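Side-chain contacts in Glyco_hydro_cc domain-containing protein (Pseudomonas viridiflava, PDB 6UAV), which probably hydrolyses internal linkages of beta-1,3-glucans, as an endo-beta-1,3-glucanase of glycoside hydrolase family 128, subgroup II: residues A[27-32]-A[78-83]; A[185-190]-A[204-209]. One frame throughout, in Å; residues are numbered along the deposited sequence.

Contact 1 of 2, residues A[27-32]-A[78-83]; sequences WWYNWS and YLLVIN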
# COMPACT_ATOMS: atom_id res chain seq x y z
N TRP A 27 9.89 3.72 -3.81
CA TRP A 27 8.61 4.45 -3.97
C TRP A 27 7.96 4.72 -2.63
O TRP A 27 8.33 4.12 -1.62
CB TRP A 27 7.67 3.65 -4.89
CG TRP A 27 7.14 2.40 -4.25
CD1 TRP A 27 7.83 1.24 -4.01
CD2 TRP A 27 5.85 2.22 -3.63
NE1 TRP A 27 7.05 0.33 -3.34
CE2 TRP A 27 5.82 0.91 -3.11
CE3 TRP A 27 4.72 3.02 -3.52
CZ2 TRP A 27 4.67 0.39 -2.53
CZ3 TRP A 27 3.60 2.49 -2.95
CH2 TRP A 27 3.58 1.22 -2.42
N TRP A 28 7.01 5.61 -2.65
CA TRP A 28 6.16 5.85 -1.47
C TRP A 28 4.77 6.24 -1.89
O TRP A 28 4.53 6.56 -3.05
CB TRP A 28 6.76 6.92 -0.54
CG TRP A 28 6.45 8.37 -0.86
CD1 TRP A 28 5.53 9.13 -0.21
CD2 TRP A 28 7.03 9.22 -1.85
NE1 TRP A 28 5.53 10.41 -0.68
CE2 TRP A 28 6.45 10.50 -1.69
CE3 TRP A 28 8.02 9.04 -2.83
CZ2 TRP A 28 6.80 11.59 -2.49
CZ3 TRP A 28 8.38 10.13 -3.58
CH2 TRP A 28 7.75 11.36 -3.45
N TYR A 29 3.87 6.30 -0.91
CA TYR A 29 2.54 6.85 -1.17
C TYR A 29 2.06 7.41 0.15
O TYR A 29 2.70 7.11 1.16
CB TYR A 29 1.61 5.78 -1.77
CG TYR A 29 1.08 4.81 -0.74
CD1 TYR A 29 1.88 3.80 -0.20
CD2 TYR A 29 -0.22 4.92 -0.31
CE1 TYR A 29 1.37 2.92 0.73
CE2 TYR A 29 -0.73 4.05 0.62
CZ TYR A 29 0.08 3.05 1.16
OH TYR A 29 -0.44 2.18 2.07
N ASN A 30 1.00 8.18 0.11
CA ASN A 30 0.55 8.95 1.29
C ASN A 30 -0.96 8.89 1.43
O ASN A 30 -1.49 9.76 2.10
CB ASN A 30 1.04 10.41 1.24
CG ASN A 30 0.37 11.20 0.13
OD1 ASN A 30 -0.42 10.62 -0.64
ND2 ASN A 30 0.65 12.49 0.10
N TRP A 31 -1.59 7.84 0.93
CA TRP A 31 -3.05 7.62 1.03
C TRP A 31 -3.83 8.75 0.33
O TRP A 31 -4.99 8.88 0.60
CB TRP A 31 -3.51 7.47 2.48
CG TRP A 31 -2.84 6.32 3.15
CD1 TRP A 31 -3.24 5.01 3.15
CD2 TRP A 31 -1.66 6.36 3.98
NE1 TRP A 31 -2.39 4.24 3.89
CE2 TRP A 31 -1.39 5.03 4.40
CE3 TRP A 31 -0.81 7.39 4.40
CZ2 TRP A 31 -0.30 4.72 5.24
CZ3 TRP A 31 0.24 7.09 5.26
CH2 TRP A 31 0.49 5.78 5.62
N SER A 32 -3.21 9.52 -0.56
CA SER A 32 -3.88 10.71 -1.13
C SER A 32 -3.50 10.84 -2.58
O SER A 32 -2.58 10.16 -3.06
CB SER A 32 -3.52 11.96 -0.35
OG SER A 32 -2.41 12.53 -0.95
N TYR A 78 0.56 3.48 -12.13
CA TYR A 78 -0.27 2.76 -11.14
C TYR A 78 -1.06 3.76 -10.34
O TYR A 78 -0.57 4.86 -10.10
CB TYR A 78 0.64 1.92 -10.22
CG TYR A 78 1.32 0.83 -11.00
CD1 TYR A 78 0.66 -0.33 -11.32
CD2 TYR A 78 2.60 0.99 -11.41
CE1 TYR A 78 1.26 -1.32 -12.08
CE2 TYR A 78 3.22 0.01 -12.18
CZ TYR A 78 2.56 -1.14 -12.50
OH TYR A 78 3.18 -2.11 -13.24
N LEU A 79 -2.27 3.36 -9.98
CA LEU A 79 -3.16 4.12 -9.11
C LEU A 79 -3.65 3.19 -8.01
O LEU A 79 -4.32 2.20 -8.32
CB LEU A 79 -4.31 4.68 -9.94
CG LEU A 79 -5.33 5.50 -9.15
CD1 LEU A 79 -4.68 6.79 -8.60
CD2 LEU A 79 -6.58 5.81 -10.00
N LEU A 80 -3.35 3.52 -6.76
CA LEU A 80 -3.85 2.75 -5.63
C LEU A 80 -5.29 3.17 -5.40
O LEU A 80 -5.58 4.39 -5.51
CB LEU A 80 -3.02 3.08 -4.40
CG LEU A 80 -1.56 2.66 -4.50
CD1 LEU A 80 -0.77 3.32 -3.36
CD2 LEU A 80 -1.42 1.15 -4.47
N VAL A 81 -6.15 2.21 -5.15
CA VAL A 81 -7.58 2.54 -4.93
C VAL A 81 -8.14 1.82 -3.72
O VAL A 81 -7.86 0.61 -3.53
CB VAL A 81 -8.38 2.29 -6.21
CG1 VAL A 81 -7.94 3.15 -7.37
CG2 VAL A 81 -8.40 0.82 -6.62
N ILE A 82 -8.97 2.55 -2.99
CA ILE A 82 -9.86 2.07 -1.90
C ILE A 82 -9.07 1.51 -0.71
O ILE A 82 -8.71 0.32 -0.70
CB ILE A 82 -10.94 1.09 -2.40
CG1 ILE A 82 -11.64 1.63 -3.67
CG2 ILE A 82 -11.91 0.91 -1.22
CD1 ILE A 82 -12.98 1.05 -4.03
N ASN A 83 -8.90 2.35 0.31
CA ASN A 83 -8.09 1.98 1.51
C ASN A 83 -8.92 1.22 2.54
O ASN A 83 -9.60 1.88 3.32
CB ASN A 83 -7.47 3.20 2.16
CG ASN A 83 -6.38 2.77 3.13
OD1 ASN A 83 -5.33 2.31 2.70
ND2 ASN A 83 -6.64 2.91 4.42
O HOH W 1 -3.13 1.73 1.33

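Contact 2 of 2, residues A[185-190]-A[204-209]; sequences FANWHT and KQQMAE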
# COMPACT_ATOMS: atom_id res chain seq x y z
N PHE A 185 2.63 -2.98 5.86
CA PHE A 185 2.99 -4.14 6.70
C PHE A 185 4.02 -3.75 7.74
O PHE A 185 4.72 -2.76 7.63
CB PHE A 185 3.48 -5.34 5.90
CG PHE A 185 4.84 -5.23 5.28
CD1 PHE A 185 5.09 -4.30 4.30
CD2 PHE A 185 5.89 -6.01 5.75
CE1 PHE A 185 6.35 -4.18 3.72
CE2 PHE A 185 7.13 -5.92 5.16
CZ PHE A 185 7.36 -4.99 4.17
N ALA A 186 3.96 -4.53 8.81
CA ALA A 186 4.86 -4.50 9.98
C ALA A 186 4.36 -5.63 10.85
O ALA A 186 3.22 -6.12 10.58
CB ALA A 186 4.74 -3.15 10.64
N ASN A 187 5.07 -6.03 11.90
CA ASN A 187 4.43 -6.95 12.85
C ASN A 187 4.13 -6.26 14.17
O ASN A 187 5.06 -5.91 14.89
CB ASN A 187 5.29 -8.19 13.08
CG ASN A 187 4.49 -9.33 13.69
OD1 ASN A 187 3.57 -9.10 14.50
ND2 ASN A 187 4.83 -10.55 13.26
N TRP A 188 2.84 -6.11 14.48
CA TRP A 188 2.32 -5.45 15.69
C TRP A 188 1.66 -6.46 16.60
O TRP A 188 0.86 -6.06 17.47
CB TRP A 188 1.36 -4.33 15.26
CG TRP A 188 2.04 -3.15 14.64
CD1 TRP A 188 3.31 -3.04 14.13
CD2 TRP A 188 1.40 -1.89 14.38
NE1 TRP A 188 3.51 -1.77 13.62
CE2 TRP A 188 2.36 -1.04 13.80
CE3 TRP A 188 0.11 -1.40 14.67
CZ2 TRP A 188 2.03 0.27 13.40
CZ3 TRP A 188 -0.17 -0.08 14.35
CH2 TRP A 188 0.77 0.73 13.72
N HIS A 189 2.04 -7.74 16.54
CA HIS A 189 1.49 -8.72 17.51
C HIS A 189 1.70 -8.21 18.94
O HIS A 189 2.80 -7.82 19.28
CB HIS A 189 2.17 -10.07 17.35
CG HIS A 189 1.42 -11.20 17.92
ND1 HIS A 189 0.50 -11.88 17.13
CD2 HIS A 189 1.46 -11.81 19.14
CE1 HIS A 189 0.05 -12.92 17.81
NE2 HIS A 189 0.59 -12.89 19.09
N THR A 190 0.65 -8.22 19.74
CA THR A 190 0.62 -7.61 21.08
C THR A 190 0.27 -8.64 22.16
O THR A 190 0.72 -8.52 23.35
CB THR A 190 -0.37 -6.43 21.05
OG1 THR A 190 0.21 -5.46 20.17
CG2 THR A 190 -0.62 -5.85 22.42
N LYS A 204 12.99 -6.12 13.90
CA LYS A 204 14.03 -6.32 12.84
C LYS A 204 13.93 -7.75 12.31
O LYS A 204 13.99 -8.00 11.06
CB LYS A 204 15.45 -6.03 13.36
CG LYS A 204 15.81 -4.56 13.54
CD LYS A 204 17.17 -4.32 14.19
CE LYS A 204 18.29 -4.70 13.25
NZ LYS A 204 19.59 -4.52 13.92
N GLN A 205 13.78 -8.71 13.23
CA GLN A 205 13.66 -10.15 12.85
C GLN A 205 12.46 -10.30 11.91
O GLN A 205 12.56 -10.98 10.87
CB GLN A 205 13.61 -10.99 14.11
CG GLN A 205 13.74 -12.49 13.85
CD GLN A 205 12.50 -13.14 13.30
OE1 GLN A 205 11.37 -12.71 13.56
NE2 GLN A 205 12.69 -14.20 12.53
N GLN A 206 11.33 -9.72 12.28
CA GLN A 206 10.09 -9.92 11.51
C GLN A 206 10.17 -9.11 10.19
O GLN A 206 9.75 -9.65 9.15
CB GLN A 206 8.88 -9.54 12.34
CG GLN A 206 8.42 -10.69 13.20
CD GLN A 206 7.97 -11.86 12.35
OE1 GLN A 206 6.94 -11.75 11.66
NE2 GLN A 206 8.75 -12.95 12.36
N MET A 207 10.79 -7.93 10.20
CA MET A 207 11.03 -7.18 8.94
C MET A 207 11.87 -8.03 8.00
O MET A 207 11.51 -8.14 6.81
CB MET A 207 11.74 -5.84 9.21
CG MET A 207 12.19 -5.17 7.93
SD MET A 207 13.07 -3.65 8.29
CE MET A 207 11.66 -2.58 8.56
N ALA A 208 12.93 -8.64 8.48
CA ALA A 208 13.78 -9.44 7.56
C ALA A 208 12.95 -10.60 6.98
O ALA A 208 13.03 -10.89 5.78
CB ALA A 208 15.03 -9.90 8.29
N GLU A 209 12.23 -11.33 7.83
CA GLU A 209 11.42 -12.49 7.39
C GLU A 209 10.40 -12.03 6.33
O GLU A 209 10.34 -12.61 5.26
CB GLU A 209 10.70 -13.14 8.56
CG GLU A 209 11.54 -14.23 9.16
CD GLU A 209 10.86 -15.26 10.03
OE1 GLU A 209 9.60 -15.25 10.14
OE2 GLU A 209 11.62 -16.05 10.62

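Contact 1 of 2, residues A[27-32]-A[78-83]
W31 and N83, which follow strands 27-29 and 78-81, mark the nearest backbone approach between residues 27-32 and 78-83, their CA atoms 7.6 Å apart, and the touching parts of the two segments run 41° from each other. Strand 51-56 lies between the two strands in the barrel sheet, so these do not pair and meet by side chains in the interior. The evidence for apolar packing centres on L80, whose CD1 sits over one face of the Y29 ring, 3.9 Å from its centroid and 29° off the normal, a CH-pi contact. The two side chains cross at about a right angle. With Y29 CG lying between its backbone N and carbonyl carbon (chi1 78°), the ring is directed inward beneath this methyl. W27 CZ3 grazes the same CD1 at 4.5 Å. Further along, N83 OD1 lies in the plane of the W31 indole at its edge, 3.4 Å from CD1, with ring and amide planes nearly perpendicular; W31 NE1 itself bonds to E184 OE2. One water donates to Y29 OH at 2.8 Å and to N83 OD1 at 2.7 Å. Since that phenol also bonds to T183 O, the tyrosine is gripped at its hydroxyl and packed on its face. The chemistry thus changes from a greasy core at L80 to a polar end at N83, just past the C-terminal strand ends where TIM barrels carry their active sites, so this end probably faces the catalytic side.

Contact 2 of 2, residues A[185-190]-A[204-209]
A single amide-to-amide hydrogen bond, N187 to Q206, joins the loop after strand 180-185 to helix 200-216 in a buried contact at the periphery of the barrel. N187 ND2 donates to Q206 OE1 at 2.9 Å with an N-H...O angle of 153°. The acceptor lies in the N187 amide plane, yet the donor stands 42° out of the Q206 carbonyl plane, consistent with amide planes turned 76° apart. Behind the polar ends the aliphatic parts touch, N187 CB lying 3.9 Å from Q206 CB. The bend of the Q206 chain at its second torsion lets its CG lie alongside N187 while OE1 comes round to the amide. The loop itself is shaped by an Asx turn, in which N187 OD1 accepts from H189 N at 2.9 Å, in the carbonyl plane; one amide thus fastens the turn through its oxygen and the helix through its nitrogen. N187 O adds a second tie to this helix through Q203 NE2. On the helix side, Q206 NE2 donates to Q205 OE1 at 2.9 Å along a lone pair and more weakly to E209 OE1, which limits rotation of the very amide that receives N187.

In the fold
Both contacts belong to one eight-stranded parallel barrel, the TIM-barrel of the glycosyl hydrolase catalytic core, and follow in series along the chain, contact 1 closing before contact 2 opens. Their centres lie 22 Å apart and their nearest atoms about 7 Å, without touching. Contact 1 is central, about 6 Å from the centre of the chain, and joins the second and fourth strands across the interior; contact 2, about 16 Å out, ties the loop that follows the seventh strand to the helix that precedes the eighth. Strand 180-185 relates them: it gives T183 and E184 to the surroundings of contact 1 and leads into the loop whose N187 makes contact 2.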